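Local coordinates for protein francisella virulence factor (Francisella novicida, PDB 5EVF) that is of unknown function but is a virulence factor of Francisella, built as one helix packed against a mixed beta sheet, at residues A[58-63]-A[79-84]; A[26-31]-A[66-71]; A[54-59]-A[94-99]. All coordinates share one frame; numbering follows the deposited sequence.

Contact 1 of 3, residues A[58-63]-A[79-84]; sequences KLCDKN and IKYICL
Cys60 on helix 56-73 and Cys83 on strand 78-84 bring the two backbones closest together, with their CA atoms 5.8 Å apart. They form a helix-to-strand disulfide in a fold of one long helix packed on one face of a mixed sheet. Residues 58-63 are regular helix, held by the bonds from Lys62 N to Lys58 O and from Asn63 N to Leu59 O. Residues 79-84 are extended strand. No hydrogen bond joins the two segments.

The cross-link is covalent, with Cys60 SG 2.0 Å from Cys83 SG. Its torsion about the S-S bond is 85°, close to the relaxed right angle, and the geometry gives no sign of strain there. Both CA-CB bonds point at the opposite segment, and chi1 then leans each sulfur toward the other residue. In Cys60 this takes the trans setting (chi1 180°), with SG beside the carbonyl carbon. In Cys83 it takes a turn to the side of the backbone N (chi1 -74°). The bond fixes the helix to the strand close to the strand's C-terminal end.

Tyr81 lies two residues before Cys83 and also points to the helix. Leu98 and Val28, on the two flanking strands, touch its side chain. Asn63, one turn after Cys60, uses its amide to bond to Thr48 and to the backbone of Val96, which ties the helix to further strands. The disulfide meets the ring of Tyr81 at its edge, near the ring plane, with Cys60 SG 4.3 Å from Tyr81 CE2.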
loop_
_atom_site.group_PDB
_atom_site.type_symbol
_atom_site.label_atom_id
_atom_site.label_comp_id
_atom_site.label_asym_id
_atom_site.label_seq_id
_atom_site.Cartn_x
_atom_site.Cartn_y
_atom_site.Cartn_z
ATOM N N LYS A 58 -11.846 6.033 -3.479
ATOM C CA LYS A 58 -11.637 4.987 -4.474
ATOM C C LYS A 58 -10.172 4.852 -4.837
ATOM O O LYS A 58 -9.686 3.733 -5.041
ATOM C CB LYS A 58 -12.455 5.268 -5.733
ATOM C CG LYS A 58 -13.941 5.066 -5.553
ATOM C CD LYS A 58 -14.706 5.467 -6.803
ATOM C CE LYS A 58 -14.603 4.419 -7.891
ATOM N NZ LYS A 58 -15.640 4.680 -8.937
ATOM N N LEU A 59 -9.452 5.974 -4.927
ATOM C CA LEU A 59 -8.021 5.905 -5.213
ATOM C C LEU A 59 -7.263 5.267 -4.060
ATOM O O LEU A 59 -6.352 4.468 -4.274
ATOM C CB LEU A 59 -7.464 7.296 -5.512
ATOM C CG LEU A 59 -7.908 7.895 -6.852
ATOM C CD1 LEU A 59 -7.467 9.340 -6.997
ATOM C CD2 LEU A 59 -7.364 7.048 -8.010
ATOM N N CYS A 60 -7.607 5.625 -2.825
ATOM C CA CYS A 60 -6.997 4.952 -1.684
ATOM C C CYS A 60 -7.302 3.458 -1.719
ATOM O O CYS A 60 -6.413 2.620 -1.528
ATOM C CB CYS A 60 -7.505 5.602 -0.396
ATOM S SG CYS A 60 -6.858 4.879 1.117
ATOM N N ASP A 61 -8.547 3.096 -2.022
ATOM C CA ASP A 61 -8.874 1.674 -2.073
ATOM C C ASP A 61 -8.123 0.962 -3.197
ATOM O O ASP A 61 -7.673 -0.179 -3.027
ATOM C CB ASP A 61 -10.376 1.484 -2.248
ATOM C CG ASP A 61 -10.803 0.075 -1.897
ATOM O OD1 ASP A 61 -10.695 -0.286 -0.700
ATOM O OD2 ASP A 61 -11.203 -0.678 -2.811
ATOM N N LYS A 62 -7.998 1.615 -4.352
ATOM C CA LYS A 62 -7.234 1.056 -5.462
ATOM C C LYS A 62 -5.798 0.793 -5.033
ATOM O O LYS A 62 -5.241 -0.279 -5.296
ATOM C CB LYS A 62 -7.272 2.034 -6.638
ATOM C CG LYS A 62 -6.511 1.598 -7.890
ATOM C CD LYS A 62 -7.444 1.054 -8.958
ATOM C CE LYS A 62 -6.673 0.377 -10.088
ATOM N NZ LYS A 62 -5.820 1.321 -10.885
ATOM N N ASN A 63 -5.183 1.777 -4.371
ATOM C CA ASN A 63 -3.838 1.581 -3.833
ATOM C C ASN A 63 -3.798 0.423 -2.844
ATOM O O ASN A 63 -2.842 -0.372 -2.829
ATOM C CB ASN A 63 -3.337 2.861 -3.158
ATOM C CG ASN A 63 -2.982 3.941 -4.145
ATOM O OD1 ASN A 63 -2.627 3.638 -5.279
ATOM N ND2 ASN A 63 -2.960 5.200 -3.694
ATOM N N ILE A 79 -0.839 -6.224 7.055
ATOM C CA ILE A 79 -0.273 -4.939 6.658
ATOM C C ILE A 79 -0.969 -3.849 7.453
ATOM O O ILE A 79 -2.153 -3.959 7.775
ATOM C CB ILE A 79 -0.393 -4.632 5.153
ATOM C CG1 ILE A 79 -1.855 -4.609 4.710
ATOM C CG2 ILE A 79 0.403 -5.628 4.348
ATOM C CD1 ILE A 79 -1.988 -4.108 3.269
ATOM N N LYS A 80 -0.214 -2.795 7.766
ATOM C CA LYS A 80 -0.739 -1.582 8.378
ATOM C C LYS A 80 -0.429 -0.456 7.409
ATOM O O LYS A 80 0.733 -0.273 7.040
ATOM C CB LYS A 80 -0.096 -1.324 9.745
ATOM C CG LYS A 80 -0.208 -2.498 10.723
ATOM C CD LYS A 80 0.384 -2.132 12.094
ATOM C CE LYS A 80 0.531 -3.367 12.987
ATOM N NZ LYS A 80 1.322 -3.070 14.229
ATOM N N TYR A 81 -1.454 0.285 6.977
ATOM C CA TYR A 81 -1.260 1.197 5.863
ATOM C C TYR A 81 -1.883 2.566 6.128
ATOM O O TYR A 81 -2.721 2.751 7.025
ATOM C CB TYR A 81 -1.862 0.609 4.576
ATOM C CG TYR A 81 -3.354 0.770 4.577
ATOM C CD1 TYR A 81 -4.163 -0.056 5.355
ATOM C CD2 TYR A 81 -3.961 1.801 3.863
ATOM C CE1 TYR A 81 -5.547 0.118 5.392
ATOM C CE2 TYR A 81 -5.341 1.982 3.910
ATOM C CZ TYR A 81 -6.119 1.143 4.676
ATOM O OH TYR A 81 -7.484 1.320 4.712
ATOM N N ILE A 82 -1.464 3.523 5.300
ATOM C CA ILE A 82 -2.044 4.865 5.285
ATOM C C ILE A 82 -1.992 5.383 3.853
ATOM O O ILE A 82 -1.030 5.134 3.127
ATOM C CB ILE A 82 -1.305 5.797 6.269
ATOM C CG1 ILE A 82 -1.963 7.183 6.304
ATOM C CG2 ILE A 82 0.182 5.912 5.888
ATOM C CD1 ILE A 82 -1.451 8.053 7.433
ATOM N N CYS A 83 -3.049 6.068 3.427
ATOM C CA CYS A 83 -3.051 6.741 2.137
ATOM C C CYS A 83 -2.558 8.173 2.294
ATOM O O CYS A 83 -2.881 8.844 3.283
ATOM C CB CYS A 83 -4.458 6.717 1.541
ATOM S SG CYS A 83 -4.849 5.061 0.943
ATOM N N LEU A 84 -1.798 8.642 1.297
ATOM C CA LEU A 84 -1.049 9.886 1.373
ATOM C C LEU A 84 -1.287 10.717 0.114
ATOM O O LEU A 84 -1.474 10.175 -0.978
ATOM C CB LEU A 84 0.460 9.607 1.539
ATOM C CG LEU A 84 0.818 8.781 2.781
ATOM C CD1 LEU A 84 2.233 8.226 2.673
ATOM C CD2 LEU A 84 0.664 9.617 4.042
#

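Contact 2 of 3, residues A[26-31]-A[66-71]; sequences VRVYNL and EAIKLA
Ile68 of helix 56-73 meets Val28 of strand 27-30 with the two side chains crossing at about a right angle. The ethyl arm of Ile68 makes this touch. Its terminal methyl CD1 is 3.7 Å from Val28 CG2, and CG1 of the same arm is 3.8 Å from that valine methyl. One valine methyl therefore rests against two successive carbons of the isoleucine. The arm is extended (chi2 163°), which carries CD1 outward from the helix.

The other branch of Ile68 faces Val26. Here the approach is looser, with Val26 CB 4.2 Å from Ile68 CG2. The first torsion of Ile68 (chi1 -70°) sets the ethyl arm on the side of its backbone N and the methyl CG2 on the side of its carbonyl carbon. This splits the two branches between the two valines. The nearest backbones are also at this end, with Val26 CA 7.0 Å from Ile68 CA. The CA-CB bonds of Val26, Val28 and Ile68 all point across the contact. No hydrogen bond crosses it, and the joint is wholly apolar.

Between and beyond the valines, a weak hydrogen bond from Arg27 NE to Tyr29 OH (3.1 Å) links their neighbours. Arg27 also forms salt bridges with Glu78 and Asp105.

Ile68 further touches Ile79 of strand 78-84 and Pro23 of a loop. The arrangement is helix-on-sheet packing in a two-layer fold, with one helix over a mixed, mostly antiparallel sheet. Here Ile68 packs on Val28 of strand 27-30, an outermost strand of the sheet within this chain, and on Val26 just before it.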
loop_
_atom_site.group_PDB
_atom_site.type_symbol
_atom_site.label_atom_id
_atom_site.label_comp_id
_atom_site.label_asym_id
_atom_site.label_seq_id
_atom_site.Cartn_x
_atom_site.Cartn_y
_atom_site.Cartn_z
ATOM N N VAL A 26 -4.832 -11.858 4.190
ATOM C CA VAL A 26 -4.006 -10.833 4.822
ATOM C C VAL A 26 -4.870 -9.989 5.745
ATOM O O VAL A 26 -5.950 -9.534 5.356
ATOM C CB VAL A 26 -3.334 -9.953 3.754
ATOM C CG1 VAL A 26 -2.657 -8.755 4.407
ATOM C CG2 VAL A 26 -2.319 -10.773 2.937
ATOM N N ARG A 27 -4.399 -9.770 6.976
ATOM C CA ARG A 27 -5.098 -8.901 7.910
ATOM C C ARG A 27 -4.646 -7.472 7.666
ATOM O O ARG A 27 -3.442 -7.204 7.595
ATOM C CB ARG A 27 -4.815 -9.313 9.354
ATOM C CG ARG A 27 -5.094 -10.792 9.605
ATOM C CD ARG A 27 -5.019 -11.156 11.084
ATOM N NE ARG A 27 -3.768 -10.722 11.690
ATOM C CZ ARG A 27 -2.669 -11.464 11.787
ATOM N NH1 ARG A 27 -2.653 -12.709 11.328
ATOM N NH2 ARG A 27 -1.575 -10.951 12.352
ATOM N N VAL A 28 -5.608 -6.564 7.539
ATOM C CA VAL A 28 -5.335 -5.202 7.098
ATOM C C VAL A 28 -5.776 -4.249 8.197
ATOM O O VAL A 28 -6.943 -4.267 8.603
ATOM C CB VAL A 28 -6.056 -4.892 5.777
ATOM C CG1 VAL A 28 -5.893 -3.439 5.413
ATOM C CG2 VAL A 28 -5.539 -5.803 4.671
ATOM N N TYR A 29 -4.860 -3.396 8.653
ATOM C CA TYR A 29 -5.164 -2.464 9.726
ATOM C C TYR A 29 -4.722 -1.053 9.348
ATOM O O TYR A 29 -3.817 -0.864 8.538
ATOM C CB TYR A 29 -4.462 -2.855 11.022
ATOM C CG TYR A 29 -4.703 -4.278 11.462
ATOM C CD1 TYR A 29 -3.671 -5.204 11.454
ATOM C CD2 TYR A 29 -5.953 -4.694 11.880
ATOM C CE1 TYR A 29 -3.882 -6.512 11.868
ATOM C CE2 TYR A 29 -6.172 -5.997 12.292
ATOM C CZ TYR A 29 -5.135 -6.898 12.274
ATOM O OH TYR A 29 -5.348 -8.196 12.711
ATOM N N ASN A 30 -5.354 -0.062 9.976
ATOM C CA ASN A 30 -4.914 1.323 9.795
ATOM C C ASN A 30 -3.593 1.590 10.516
ATOM O O ASN A 30 -3.442 1.274 11.703
ATOM C CB ASN A 30 -5.968 2.293 10.324
ATOM C CG ASN A 30 -7.280 2.168 9.630
ATOM O OD1 ASN A 30 -7.395 1.565 8.551
ATOM N ND2 ASN A 30 -8.311 2.770 10.236
ATOM N N LEU A 31 -2.657 2.223 9.809
ATOM C CA LEU A 31 -1.398 2.674 10.394
ATOM C C LEU A 31 -1.679 3.984 11.116
ATOM O O LEU A 31 -1.892 5.011 10.471
ATOM C CB LEU A 31 -0.342 2.884 9.313
ATOM C CG LEU A 31 1.064 3.275 9.777
ATOM C CD1 LEU A 31 1.741 2.128 10.519
ATOM C CD2 LEU A 31 1.925 3.748 8.597
ATOM N N GLU A 66 -3.932 -3.184 -4.453
ATOM C CA GLU A 66 -2.635 -3.558 -5.013
ATOM C C GLU A 66 -1.627 -3.837 -3.902
ATOM O O GLU A 66 -0.817 -4.767 -4.003
ATOM C CB GLU A 66 -2.131 -2.463 -5.963
ATOM C CG GLU A 66 -0.839 -2.809 -6.698
ATOM C CD GLU A 66 -0.971 -4.038 -7.579
ATOM O OE1 GLU A 66 -2.084 -4.306 -8.071
ATOM O OE2 GLU A 66 0.049 -4.749 -7.774
ATOM N N ALA A 67 -1.670 -3.057 -2.825
ATOM C CA ALA A 67 -0.707 -3.267 -1.744
ATOM C C ALA A 67 -0.921 -4.616 -1.072
ATOM O O ALA A 67 0.049 -5.286 -0.690
ATOM C CB ALA A 67 -0.806 -2.129 -0.732
ATOM N N ILE A 68 -2.185 -5.029 -0.920
ATOM C CA ILE A 68 -2.476 -6.324 -0.296
ATOM C C ILE A 68 -1.919 -7.442 -1.155
ATOM O O ILE A 68 -1.247 -8.361 -0.667
ATOM C CB ILE A 68 -3.989 -6.486 -0.079
ATOM C CG1 ILE A 68 -4.469 -5.550 1.022
ATOM C CG2 ILE A 68 -4.343 -7.943 0.248
ATOM C CD1 ILE A 68 -5.968 -5.351 1.015
ATOM N N LYS A 69 -2.183 -7.369 -2.462
ATOM C CA LYS A 69 -1.688 -8.377 -3.384
ATOM C C LYS A 69 -0.167 -8.444 -3.359
ATOM O O LYS A 69 0.415 -9.533 -3.310
ATOM C CB LYS A 69 -2.205 -8.060 -4.786
ATOM C CG LYS A 69 -1.877 -9.084 -5.839
ATOM C CD LYS A 69 -2.621 -8.708 -7.120
ATOM C CE LYS A 69 -2.359 -9.730 -8.224
ATOM N NZ LYS A 69 -0.979 -9.585 -8.760
ATOM N N LEU A 70 0.498 -7.284 -3.344
ATOM C CA LEU A 70 1.958 -7.293 -3.408
ATOM C C LEU A 70 2.559 -7.780 -2.094
ATOM O O LEU A 70 3.493 -8.587 -2.089
ATOM C CB LEU A 70 2.470 -5.895 -3.782
ATOM C CG LEU A 70 3.930 -5.676 -4.165
ATOM C CD1 LEU A 70 4.388 -6.612 -5.280
ATOM C CD2 LEU A 70 4.095 -4.222 -4.602
ATOM N N ALA A 71 2.007 -7.338 -0.963
ATOM C CA ALA A 71 2.537 -7.802 0.314
ATOM C C ALA A 71 2.364 -9.306 0.468
ATOM O O ALA A 71 3.274 -9.995 0.949
ATOM C CB ALA A 71 1.864 -7.052 1.462
#

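Contact 3 of 3, residues A[54-59]-A[94-99]; sequences KDFQKL and SSVQLR
Phe56 meets Val96 with the edge of its ring. Val96 CG2 lies near the ring plane, 3.6 Å from Phe56 CD2 and 3.8 Å from Phe56 CE2. Neither face of the ring is used in this contact. A chi1 of -75° swings the ring to the side of the backbone N of Phe56, and from there it reaches from the first turn of the helix to the strand. Phe56 also touches Val50.

The same methyl takes a second partner. Leu59 CD1 is 3.9 Å from Val96 CG2, and the leucine and valine side chains cross at about a right angle. The methyl meets the ring edge and the leucine methyl next to each other on the helix side. The backbones are nearest between Leu59 and Val96. Leu59 also touches Glu53.

The start of the helix is capped by Asp55. Lys58 N donates to Asp55 OD1 over 3.2 Å, and the oxygen is met from above the carboxylate plane, 63° out of it. This N-cap ends the loop just before Phe56.

The contact joins the N-terminal turn of helix 56-73 to the beginning of strand 95-103, which lies in the sheet between strands 42-49 and 78-84.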
loop_
_atom_site.group_PDB
_atom_site.type_symbol
_atom_site.label_atom_id
_atom_site.label_comp_id
_atom_site.label_asym_id
_atom_site.label_seq_id
_atom_site.Cartn_x
_atom_site.Cartn_y
_atom_site.Cartn_z
ATOM N N LYS A 54 -12.488 12.139 -8.888
ATOM C CA LYS A 54 -12.882 13.018 -7.803
ATOM C C LYS A 54 -13.140 12.265 -6.511
ATOM O O LYS A 54 -13.227 12.894 -5.451
ATOM C CB LYS A 54 -14.140 13.814 -8.185
ATOM C CG LYS A 54 -14.108 14.450 -9.572
ATOM C CD LYS A 54 -15.529 14.724 -10.065
ATOM C CE LYS A 54 -15.676 14.502 -11.565
ATOM N NZ LYS A 54 -15.304 15.703 -12.368
ATOM N N ASP A 55 -13.255 10.941 -6.569
ATOM C CA ASP A 55 -13.527 10.110 -5.402
ATOM C C ASP A 55 -12.189 9.579 -4.903
ATOM O O ASP A 55 -11.693 8.560 -5.388
ATOM C CB ASP A 55 -14.482 8.978 -5.758
ATOM C CG ASP A 55 -14.960 8.206 -4.547
ATOM O OD1 ASP A 55 -14.255 8.178 -3.514
ATOM O OD2 ASP A 55 -16.057 7.618 -4.630
ATOM N N PHE A 56 -11.607 10.263 -3.926
ATOM C CA PHE A 56 -10.280 9.871 -3.470
ATOM C C PHE A 56 -10.315 8.671 -2.535
ATOM O O PHE A 56 -9.281 8.014 -2.343
ATOM C CB PHE A 56 -9.586 11.082 -2.837
ATOM C CG PHE A 56 -9.099 12.087 -3.855
ATOM C CD1 PHE A 56 -9.952 13.052 -4.381
ATOM C CD2 PHE A 56 -7.797 12.031 -4.314
ATOM C CE1 PHE A 56 -9.495 13.952 -5.335
ATOM C CE2 PHE A 56 -7.334 12.921 -5.254
ATOM C CZ PHE A 56 -8.174 13.885 -5.767
ATOM N N GLN A 57 -11.481 8.336 -1.974
ATOM C CA GLN A 57 -11.595 7.061 -1.279
ATOM C C GLN A 57 -11.364 5.903 -2.240
ATOM O O GLN A 57 -10.742 4.896 -1.876
ATOM C CB GLN A 57 -12.960 6.929 -0.606
ATOM C CG GLN A 57 -12.971 5.928 0.554
ATOM C CD GLN A 57 -12.994 6.614 1.922
ATOM O OE1 GLN A 57 -13.419 7.764 2.044
ATOM N NE2 GLN A 57 -12.530 5.913 2.951
ATOM N N LYS A 58 -11.846 6.033 -3.479
ATOM C CA LYS A 58 -11.637 4.987 -4.474
ATOM C C LYS A 58 -10.172 4.852 -4.837
ATOM O O LYS A 58 -9.686 3.733 -5.041
ATOM C CB LYS A 58 -12.455 5.268 -5.733
ATOM C CG LYS A 58 -13.941 5.066 -5.553
ATOM C CD LYS A 58 -14.706 5.467 -6.803
ATOM C CE LYS A 58 -14.603 4.419 -7.891
ATOM N NZ LYS A 58 -15.640 4.680 -8.937
ATOM N N LEU A 59 -9.452 5.974 -4.927
ATOM C CA LEU A 59 -8.021 5.905 -5.213
ATOM C C LEU A 59 -7.263 5.267 -4.060
ATOM O O LEU A 59 -6.352 4.468 -4.274
ATOM C CB LEU A 59 -7.464 7.296 -5.512
ATOM C CG LEU A 59 -7.908 7.895 -6.852
ATOM C CD1 LEU A 59 -7.467 9.340 -6.997
ATOM C CD2 LEU A 59 -7.364 7.048 -8.010
ATOM N N SER A 94 -1.144 14.708 -10.432
ATOM C CA SER A 94 -0.828 14.308 -9.073
ATOM C C SER A 94 -0.973 12.799 -8.910
ATOM O O SER A 94 -1.596 12.111 -9.724
ATOM C CB SER A 94 -1.737 15.026 -8.076
ATOM O OG SER A 94 -1.468 16.419 -8.076
ATOM N N SER A 95 -0.396 12.293 -7.828
ATOM C CA SER A 95 -0.546 10.898 -7.446
ATOM C C SER A 95 -1.035 10.800 -6.014
ATOM O O SER A 95 -0.614 11.569 -5.145
ATOM C CB SER A 95 0.774 10.137 -7.583
ATOM O OG SER A 95 1.070 9.906 -8.948
ATOM N N VAL A 96 -1.912 9.836 -5.778
ATOM C CA VAL A 96 -2.287 9.406 -4.440
ATOM C C VAL A 96 -1.450 8.182 -4.129
ATOM O O VAL A 96 -1.325 7.287 -4.969
ATOM C CB VAL A 96 -3.786 9.082 -4.361
ATOM C CG1 VAL A 96 -4.121 8.468 -3.014
ATOM C CG2 VAL A 96 -4.599 10.340 -4.599
ATOM N N GLN A 97 -0.841 8.155 -2.949
ATOM C CA GLN A 97 0.092 7.097 -2.618
ATOM C C GLN A 97 -0.397 6.349 -1.392
ATOM O O GLN A 97 -1.311 6.783 -0.688
ATOM C CB GLN A 97 1.492 7.671 -2.400
ATOM C CG GLN A 97 1.968 8.423 -3.627
ATOM C CD GLN A 97 3.436 8.783 -3.588
ATOM O OE1 GLN A 97 4.058 8.796 -2.526
ATOM N NE2 GLN A 97 4.001 9.085 -4.756
ATOM N N LEU A 98 0.197 5.187 -1.168
ATOM C CA LEU A 98 -0.063 4.416 0.033
ATOM C C LEU A 98 1.275 3.938 0.560
ATOM O O LEU A 98 2.131 3.509 -0.221
ATOM C CB LEU A 98 -0.987 3.218 -0.262
ATOM C CG LEU A 98 -1.229 2.208 0.851
ATOM C CD1 LEU A 98 -2.568 1.541 0.621
ATOM C CD2 LEU A 98 -0.144 1.149 0.868
ATOM N N ARG A 99 1.442 4.004 1.880
ATOM C CA ARG A 99 2.587 3.421 2.578
ATOM C C ARG A 99 2.057 2.321 3.478
ATOM O O ARG A 99 1.162 2.568 4.295
ATOM C CB ARG A 99 3.315 4.486 3.398
ATOM C CG ARG A 99 4.430 3.955 4.309
ATOM C CD ARG A 99 5.681 3.690 3.499
ATOM N NE ARG A 99 6.224 4.913 2.931
ATOM C CZ ARG A 99 7.150 5.672 3.523
ATOM N NH1 ARG A 99 7.675 5.328 4.704
ATOM N NH2 ARG A 99 7.580 6.784 2.927
#

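Overall arrangement
All three contacts fasten helix 56-73 to one mixed sheet. Contact 3 holds its first turn on strand 95-103. Contact 1 follows, with its centre about 7 Å away, and adds the disulfide to strand 78-84. Contact 2 holds a later part of the helix on strand 27-30, with its centre about 9 Å from that of contact 1 and about 15 Å from that of contact 3. The strands are neighbours in the order 95-103, 78-84, 27-30. Ala67 and Leu70 of the helix also lie on strand 42-49. Probable hydrogen bonds join the strands, such as Ile79 N to Arg27 O (2.8 Å) and Leu84 N to Gln97 O (2.8 Å).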